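Local atomic coordinates of appr-1-p processing domain protein (Thermus aquaticus Y51MC23, PDB entry 5M31), a protein that belongs to the macro domain family, a compact three-layer alpha/beta/alpha fold in which helices pack on both faces of a central mixed beta-sheet. Residues D108-I113 with E144-L149; R119-P124 with V152-Y157. All blocks are in the same frame, centred on the assembly; numbering follows the deposited sequence.

Contact 1: residues D108-I113 with E144-L149; sequences DLVCRI and EALEAL
Leu146 and Leu149 share one side-chain shape: in each, CG stands anti to the carbonyl carbon (chi1 -60° and -68°), and the two methyls at the end of each fork divide between different partners on 108-113. That segment belongs to helix 99-116, which lies beside helix 135-146 over the same face of the macro domain's central sheet; the contact joins these neighbouring helices along 144-149, which carries the chain from helix 135-146 toward strand 153-157. Val110 has CG1 anti to its backbone N (chi1 168°), a rotation that aims CG1 at CD2 of Leu149, 3.8 Å away, and CG2 at CD2 of Leu146, 3.7 Å away. Val110 and Leu146 run antiparallel alongside each other, whereas Val110 crosses Leu149 obliquely. The other methyl of each leucine fork meets a different side chain of the first helix. Ile113, with CG1 beside its backbone N, extends CD1 to within 3.7 Å of CD1 of Leu149, the two side chains crossing at about a right angle. Leu109 crosses Leu146 in the same manner but less tightly, 4.1 Å from CD2 of Leu109 to CD1 of Leu146. Not one hydrogen bond links the two segments, so methyl packing carries the interface, and its buried part continues into the sheet: Leu109 and Ile113 rest on Ile121 and Phe85, and Leu146 touches Leu123. The closest approach between the segments is made by a polar atom all the same: CG2 of Val110 sits 3.5 Å from the carbonyl O of Ala145.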
ATOM      1  N   ASP A 108      -9.492   3.575   3.062  1.00 18.61           N
ATOM      2  CA  ASP A 108      -8.596   4.169   4.027  1.00 18.24           C
ATOM      3  C   ASP A 108      -7.390   4.783   3.379  1.00 18.11           C
ATOM      4  O   ASP A 108      -6.778   5.690   3.917  1.00 18.66           O
ATOM      5  CB  ASP A 108      -8.146   3.171   5.065  1.00 18.04           C
ATOM      6  CG  ASP A 108      -7.720   3.844   6.356  1.00 18.14           C
ATOM      7  OD1 ASP A 108      -8.421   4.781   6.794  1.00 19.58           O
ATOM      8  OD2 ASP A 108      -6.639   3.541   6.867  1.00 17.72           O
ATOM      9  N   LEU A 109      -7.027   4.266   2.221  1.00 17.06           N
ATOM     10  CA  LEU A 109      -5.912   4.856   1.453  1.00 17.71           C
ATOM     11  C   LEU A 109      -6.217   6.292   1.074  1.00 17.85           C
ATOM     12  O   LEU A 109      -5.371   7.193   1.244  1.00 18.42           O
ATOM     13  CB  LEU A 109      -5.656   4.022   0.232  1.00 18.10           C
ATOM     14  CG  LEU A 109      -4.501   4.479  -0.678  1.00 18.75           C
ATOM     15  CD1 LEU A 109      -3.222   4.589   0.101  1.00 19.34           C
ATOM     16  CD2 LEU A 109      -4.375   3.466  -1.787  1.00 18.77           C
ATOM     17  N   VAL A 110      -7.417   6.527   0.592  1.00 17.91           N
ATOM     18  CA  VAL A 110      -7.878   7.863   0.296  1.00 18.91           C
ATOM     19  C   VAL A 110      -7.810   8.715   1.555  1.00 18.99           C
ATOM     20  O   VAL A 110      -7.225   9.835   1.529  1.00 19.30           O
ATOM     21  CB  VAL A 110      -9.284   7.874  -0.271  1.00 19.83           C
ATOM     22  CG1 VAL A 110      -9.888   9.279  -0.318  1.00 21.71           C
ATOM     23  CG2 VAL A 110      -9.246   7.242  -1.653  1.00 20.05           C
ATOM     24  N   CYS A 111      -8.320   8.198   2.670  1.00 19.14           N
ATOM     25  CA  CYS A 111      -8.254   8.919   3.963  1.00 20.14           C
ATOM     26  C   CYS A 111      -6.838   9.353   4.318  1.00 20.05           C
ATOM     27  O   CYS A 111      -6.614  10.517   4.686  1.00 20.81           O
ATOM     28  CB  CYS A 111      -8.789   8.051   5.080  1.00 21.05           C
ATOM     29  SG  CYS A 111     -10.545   7.728   4.876  1.00 25.34           S
ATOM     30  N   ARG A 112      -5.862   8.449   4.225  1.00 18.63           N
ATOM     31  CA  ARG A 112      -4.500   8.760   4.689  0.50 18.95           C
ATOM     32  C   ARG A 112      -3.819   9.726   3.733  1.00 18.76           C
ATOM     33  O   ARG A 112      -3.054  10.581   4.170  1.00 19.04           O
ATOM     34  CB  ARG A 112      -3.626   7.524   4.782  0.50 19.02           C
ATOM     35  CG  ARG A 112      -3.829   6.631   6.005  0.50 20.04           C
ATOM     36  CD  ARG A 112      -4.387   7.268   7.250  0.50 21.97           C
ATOM     37  NE  ARG A 112      -3.413   8.031   8.025  0.50 23.91           N
ATOM     38  CZ  ARG A 112      -2.506   7.496   8.848  0.50 24.13           C
ATOM     39  NH1 ARG A 112      -2.560   6.217   9.134  0.50 24.26           N
ATOM     40  NH2 ARG A 112      -1.569   8.266   9.422  0.50 24.84           N
ATOM     41  N   ILE A 113      -4.067   9.558   2.441  1.00 18.40           N
ATOM     42  CA  ILE A 113      -3.514  10.495   1.417  1.00 19.13           C
ATOM     43  C   ILE A 113      -3.987  11.904   1.748  1.00 20.74           C
ATOM     44  O   ILE A 113      -3.156  12.890   1.801  1.00 21.61           O
ATOM     45  CB  ILE A 113      -3.948  10.039  -0.000  1.00 18.87           C
ATOM     46  CG1 ILE A 113      -3.189   8.754  -0.374  1.00 17.85           C
ATOM     47  CG2 ILE A 113      -3.768  11.180  -1.001  1.00 19.84           C
ATOM     48  CD1 ILE A 113      -3.722   8.147  -1.645  1.00 17.99           C
ATOM     49  N   GLU A 144     -12.001   3.467  -9.274  1.00 38.60           N
ATOM     50  CA  GLU A 144     -13.127   4.061  -8.545  1.00 42.29           C
ATOM     51  C   GLU A 144     -12.661   4.858  -7.339  1.00 40.71           C
ATOM     52  O   GLU A 144     -13.133   5.981  -7.094  1.00 37.97           O
ATOM     53  CB  GLU A 144     -14.064   2.984  -8.060  1.00 48.41           C
ATOM     54  CG  GLU A 144     -14.967   2.424  -9.127  1.00 54.88           C
ATOM     55  CD  GLU A 144     -16.167   1.719  -8.527  1.00 60.60           C
ATOM     56  OE1 GLU A 144     -17.304   2.194  -8.772  1.00 67.42           O
ATOM     57  OE2 GLU A 144     -15.968   0.722  -7.777  1.00 61.88           O
ATOM     58  N   ALA A 145     -11.780   4.258  -6.548  1.00 38.55           N
ATOM     59  CA  ALA A 145     -11.288   4.917  -5.332  1.00 37.64           C
ATOM     60  C   ALA A 145     -10.382   6.124  -5.604  1.00 38.56           C
ATOM     61  O   ALA A 145     -10.500   7.165  -4.948  1.00 37.92           O
ATOM     62  CB  ALA A 145     -10.585   3.910  -4.428  1.00 35.77           C
ATOM     63  N   LEU A 146      -9.496   6.013  -6.578  1.00 41.26           N
ATOM     64  CA  LEU A 146      -8.313   6.884  -6.631  1.00 43.68           C
ATOM     65  C   LEU A 146      -8.293   7.827  -7.826  1.00 54.58           C
ATOM     66  O   LEU A 146      -7.285   8.507  -8.070  1.00 55.06           O
ATOM     67  CB  LEU A 146      -7.044   6.053  -6.649  1.00 42.46           C
ATOM     68  CG  LEU A 146      -6.769   5.117  -5.489  1.00 40.77           C
ATOM     69  CD1 LEU A 146      -5.349   4.575  -5.601  1.00 40.56           C
ATOM     70  CD2 LEU A 146      -6.957   5.815  -4.149  1.00 40.45           C
ATOM     71  N   GLU A 147      -9.393   7.893  -8.560  1.00 63.29           N
ATOM     72  CA  GLU A 147      -9.587   8.979  -9.520  1.00 70.68           C
ATOM     73  C   GLU A 147     -10.384  10.141  -8.882  1.00 72.35           C
ATOM     74  O   GLU A 147     -10.419  11.254  -9.431  1.00 72.16           O
ATOM     75  CB  GLU A 147     -10.237   8.448 -10.804  1.00 73.51           C
ATOM     76  CG  GLU A 147      -9.277   7.604 -11.641  1.00 73.03           C
ATOM     77  CD  GLU A 147      -9.938   6.929 -12.839  1.00 76.82           C
ATOM     78  OE1 GLU A 147     -11.168   7.107 -13.028  1.00 77.17           O
ATOM     79  OE2 GLU A 147      -9.227   6.204 -13.587  1.00 73.98           O
ATOM     80  N   ALA A 148     -10.921   9.906  -7.674  1.00 71.14           N
ATOM     81  CA  ALA A 148     -11.549  10.975  -6.872  1.00 69.65           C
ATOM     82  C   ALA A 148     -10.548  11.677  -5.909  1.00 64.26           C
ATOM     83  O   ALA A 148     -10.939  12.155  -4.832  1.00 67.26           O
ATOM     84  CB  ALA A 148     -12.722  10.407  -6.087  1.00 70.80           C
ATOM     85  N   LEU A 149      -9.272  11.724  -6.305  1.00 54.87           N
ATOM     86  CA  LEU A 149      -8.239  12.449  -5.575  1.00 46.64           C
ATOM     87  C   LEU A 149      -7.749  13.607  -6.423  1.00 44.35           C
ATOM     88  O   LEU A 149      -6.956  13.418  -7.397  1.00 51.05           O
ATOM     89  CB  LEU A 149      -7.050  11.549  -5.291  1.00 42.50           C
ATOM     90  CG  LEU A 149      -7.260  10.400  -4.299  1.00 39.09           C
ATOM     91  CD1 LEU A 149      -5.957   9.671  -4.185  1.00 38.02           C
ATOM     92  CD2 LEU A 149      -7.686  10.952  -2.943  1.00 39.76           C
TER

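Contact 2: residues R119-P124 with V152-Y157; sequences RSIALP and VEVWVY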
ATOM      1  N   ARG A 119       1.014  14.109  -2.279  1.00 21.87           N
ATOM      2  CA  ARG A 119       0.761  14.589  -3.632  1.00 22.62           C
ATOM      3  C   ARG A 119       1.171  13.568  -4.695  1.00 21.74           C
ATOM      4  O   ARG A 119       0.874  13.754  -5.867  1.00 22.27           O
ATOM      5  CB  ARG A 119       1.537  15.896  -3.905  1.00 25.04           C
ATOM      6  CG  ARG A 119       1.274  16.981  -2.897  1.00 27.29           C
ATOM      7  CD  ARG A 119      -0.191  17.376  -2.831  1.00 28.84           C
ATOM      8  NE  ARG A 119      -0.747  17.704  -4.148  1.00 31.42           N
ATOM      9  CZ  ARG A 119      -0.609  18.855  -4.807  1.00 34.18           C
ATOM     10  NH1 ARG A 119       0.076  19.905  -4.307  1.00 37.06           N
ATOM     11  NH2 ARG A 119      -1.185  18.989  -6.003  1.00 36.75           N
ATOM     12  N   SER A 120       1.891  12.527  -4.290  1.00 20.79           N
ATOM     13  CA  SER A 120       2.218  11.446  -5.231  1.00 20.65           C
ATOM     14  C   SER A 120       2.414  10.159  -4.469  1.00 19.59           C
ATOM     15  O   SER A 120       2.941  10.161  -3.364  1.00 18.97           O
ATOM     16  CB  SER A 120       3.471  11.780  -6.051  1.00 21.68           C
ATOM     17  OG  SER A 120       4.547  12.037  -5.196  1.00 21.87           O
ATOM     18  N   ILE A 121       1.929   9.060  -5.050  1.00 19.13           N
ATOM     19  CA  ILE A 121       1.915   7.766  -4.370  1.00 18.39           C
ATOM     20  C   ILE A 121       1.984   6.666  -5.421  1.00 18.00           C
ATOM     21  O   ILE A 121       1.473   6.815  -6.533  1.00 19.01           O
ATOM     22  CB  ILE A 121       0.654   7.607  -3.476  1.00 17.91           C
ATOM     23  CG1 ILE A 121       0.738   6.383  -2.568  1.00 17.73           C
ATOM     24  CG2 ILE A 121      -0.608   7.667  -4.300  1.00 18.24           C
ATOM     25  CD1 ILE A 121      -0.181   6.481  -1.349  1.00 17.60           C
ATOM     26  N   ALA A 122       2.646   5.570  -5.064  1.00 17.53           N
ATOM     27  CA  ALA A 122       2.732   4.395  -5.916  1.00 17.65           C
ATOM     28  C   ALA A 122       2.296   3.165  -5.134  1.00 17.57           C
ATOM     29  O   ALA A 122       2.623   3.035  -3.969  1.00 17.25           O
ATOM     30  CB  ALA A 122       4.150   4.165  -6.442  1.00 18.32           C
ATOM     31  N   LEU A 123       1.630   2.285  -5.867  1.00 17.54           N
ATOM     32  CA  LEU A 123       1.008   1.099  -5.323  1.00 18.38           C
ATOM     33  C   LEU A 123       1.388  -0.120  -6.148  1.00 18.25           C
ATOM     34  O   LEU A 123       1.515  -0.037  -7.369  1.00 18.74           O
ATOM     35  CB  LEU A 123      -0.494   1.166  -5.533  1.00 20.25           C
ATOM     36  CG  LEU A 123      -1.554   1.896  -4.919  1.00 24.50           C
ATOM     37  CD1 LEU A 123      -1.392   3.347  -5.307  1.00 25.36           C
ATOM     38  CD2 LEU A 123      -2.866   1.271  -5.404  1.00 24.22           C
ATOM     39  N   PRO A 124       1.491  -1.285  -5.490  1.00 17.81           N
ATOM     40  CA  PRO A 124       1.461  -2.545  -6.201  1.00 19.04           C
ATOM     41  C   PRO A 124       0.035  -2.916  -6.593  1.00 19.54           C
ATOM     42  O   PRO A 124      -0.887  -2.276  -6.188  1.00 18.52           O
ATOM     43  CB  PRO A 124       2.023  -3.533  -5.154  1.00 18.90           C
ATOM     44  CG  PRO A 124       1.605  -2.982  -3.863  1.00 18.09           C
ATOM     45  CD  PRO A 124       1.429  -1.490  -4.036  1.00 17.75           C
ATOM     46  N   VAL A 152      -3.415  14.583  -6.905  1.00 27.05           N
ATOM     47  CA  VAL A 152      -2.527  13.501  -6.522  1.00 25.05           C
ATOM     48  C   VAL A 152      -2.157  12.657  -7.715  1.00 25.96           C
ATOM     49  O   VAL A 152      -3.044  12.200  -8.458  1.00 27.24           O
ATOM     50  CB  VAL A 152      -3.203  12.575  -5.484  1.00 23.23           C
ATOM     51  CG1 VAL A 152      -2.226  11.501  -5.048  1.00 21.84           C
ATOM     52  CG2 VAL A 152      -3.669  13.397  -4.286  1.00 23.22           C
ATOM     53  N   GLU A 153      -0.859  12.491  -7.935  1.00 25.78           N
ATOM     54  CA  GLU A 153      -0.365  11.592  -9.015  1.00 26.71           C
ATOM     55  C   GLU A 153      -0.231  10.191  -8.471  1.00 24.07           C
ATOM     56  O   GLU A 153       0.462  10.020  -7.499  1.00 23.36           O
ATOM     57  CB  GLU A 153       0.974  12.079  -9.511  1.00 29.14           C
ATOM     58  CG  GLU A 153       0.894  13.507 -10.001  1.00 32.68           C
ATOM     59  CD  GLU A 153       2.016  13.887 -10.936  1.00 37.68           C
ATOM     60  OE1 GLU A 153       3.118  13.289 -10.823  1.00 42.01           O
ATOM     61  OE2 GLU A 153       1.785  14.793 -11.800  1.00 40.06           O
ATOM     62  N   VAL A 154      -1.019   9.245  -9.004  1.00 24.18           N
ATOM     63  CA  VAL A 154      -1.078   7.867  -8.523  1.00 23.27           C
ATOM     64  C   VAL A 154      -0.508   6.935  -9.584  1.00 23.79           C
ATOM     65  O   VAL A 154      -0.928   6.974 -10.749  1.00 25.82           O
ATOM     66  CB  VAL A 154      -2.520   7.399  -8.282  1.00 23.59           C
ATOM     67  CG1 VAL A 154      -2.527   6.032  -7.636  1.00 23.50           C
ATOM     68  CG2 VAL A 154      -3.275   8.407  -7.446  1.00 23.88           C
ATOM     69  N   TRP A 155       0.469   6.146  -9.163  1.00 22.80           N
ATOM     70  CA  TRP A 155       1.107   5.209 -10.048  0.60 23.22           C
ATOM     71  C   TRP A 155       0.856   3.833  -9.553  1.00 22.96           C
ATOM     72  O   TRP A 155       1.063   3.538  -8.362  1.00 22.32           O
ATOM     73  CB  TRP A 155       2.578   5.474 -10.096  0.60 23.39           C
ATOM     74  CG  TRP A 155       2.843   6.840 -10.513  0.60 24.38           C
ATOM     75  CD1 TRP A 155       2.905   7.952  -9.700  0.60 24.19           C
ATOM     76  CD2 TRP A 155       2.847   7.319 -11.843  0.60 25.37           C
ATOM     77  NE1 TRP A 155       3.071   9.073 -10.467  0.60 24.97           N
ATOM     78  CE2 TRP A 155       3.064   8.707 -11.788  0.60 25.92           C
ATOM     79  CE3 TRP A 155       2.783   6.695 -13.105  0.60 26.16           C
ATOM     80  CZ2 TRP A 155       3.176   9.470 -12.937  0.60 26.91           C
ATOM     81  CZ3 TRP A 155       2.945   7.428 -14.192  0.60 27.57           C
ATOM     82  CH2 TRP A 155       3.084   8.829 -14.118  0.60 27.84           C
ATOM     83  N   VAL A 156       0.272   3.003 -10.419  1.00 23.96           N
ATOM     84  CA  VAL A 156      -0.043   1.652 -10.042  1.00 24.60           C
ATOM     85  C   VAL A 156       0.800   0.741 -10.855  1.00 25.64           C
ATOM     86  O   VAL A 156       0.837   0.836 -12.083  1.00 27.07           O
ATOM     87  CB  VAL A 156      -1.542   1.285 -10.209  1.00 25.57           C
ATOM     88  CG1 VAL A 156      -1.813  -0.092  -9.618  1.00 26.42           C
ATOM     89  CG2 VAL A 156      -2.417   2.363  -9.542  1.00 26.62           C
ATOM     90  N   TYR A 157       1.568  -0.087 -10.161  1.00 25.38           N
ATOM     91  CA  TYR A 157       2.426  -1.034 -10.811  1.00 27.96           C
ATOM     92  C   TYR A 157       1.653  -2.316 -11.122  1.00 30.58           C
ATOM     93  O   TYR A 157       1.014  -2.888 -10.235  1.00 31.45           O
ATOM     94  CB  TYR A 157       3.668  -1.259  -9.942  1.00 27.68           C
ATOM     95  CG  TYR A 157       4.652  -0.127 -10.018  1.00 27.31           C
ATOM     96  CD1 TYR A 157       4.351   1.162  -9.526  1.00 26.79           C
ATOM     97  CD2 TYR A 157       5.843  -0.269 -10.741  1.00 28.05           C
ATOM     98  CE1 TYR A 157       5.241   2.194  -9.644  1.00 27.06           C
ATOM     99  CE2 TYR A 157       6.757   0.749 -10.810  1.00 28.01           C
ATOM    100  CZ  TYR A 157       6.430   1.998 -10.363  1.00 28.82           C
ATOM    101  OH  TYR A 157       7.302   3.028 -10.529  1.00 29.70           O
TER
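Five backbone hydrogen bonds tie 119-124 to 152-157 as parallel neighbours in the sheet, their strand axes 4.7 Å apart and inclined by 13°. The straightest is Tyr157 N to Leu123 O, 2.8 Å long with an N-H...O angle of 178° and the donor nearly along the C=O axis. Leu123 N gives a bond of 2.8 Å to Trp155 O, and the ladder continues through Trp155 N to Ile121 O and Ile121 N to Glu153 O. At its start, Glu153 N reaches Arg119 O at 3.0 Å, with the donor above the carbonyl plane. All five acceptor carbonyls also have a CA-H of the neighbouring segment close by. Arg119 turns its guanidinium back to Gly151 O, and Ser120 OG bonds to Glu25 N. On the face carrying Ile121 and Leu123, Val154 CG1 is anti to its backbone N (chi1 -173°) and meets Leu123 CD1 at 3.7 Å; those two side chains cross obliquely, while Ile121 and Val154 stand next to each other with the same heading. On the reverse face Ala122 CB approaches Tyr157 CE1 to 3.9 Å, and the edge of the Trp155 ring lies by Ile121 O, with CD1 3.7 Å from that oxygen. Strands 120-123 and 153-157 precede and follow helix 135-146 in the chain, forming a beta-alpha-beta unit whose helix covers Leu123, Val154 and Val156. Polar pairing therefore runs along the backbones, whereas the aliphatic face packs against its helix layer through hydrocarbon groups.

In the fold
The two contacts are successive layers of one side of the fold, their centres 11 Å apart: contact 1 joins a pair of helices, and contact 2 supplies the strands beneath them. Along the chain their segments alternate, from helix 99-116 to strand 120-123, then helix 135-146 to strand 153-157. The layers meet through aliphatic groups. Leu146 CD1 lies 3.8 Å from Val154 CG1, Leu109 CD1 and Ile113 CG1 are each 3.9 Å from Ile121 CD1, and Ile113 CG2 is 4.0 Å from Val152 CG2. A bound glycerol, probably from the crystallisation liquor, sits about 4 Å from the side chain of Pro124, at the end of contact 2.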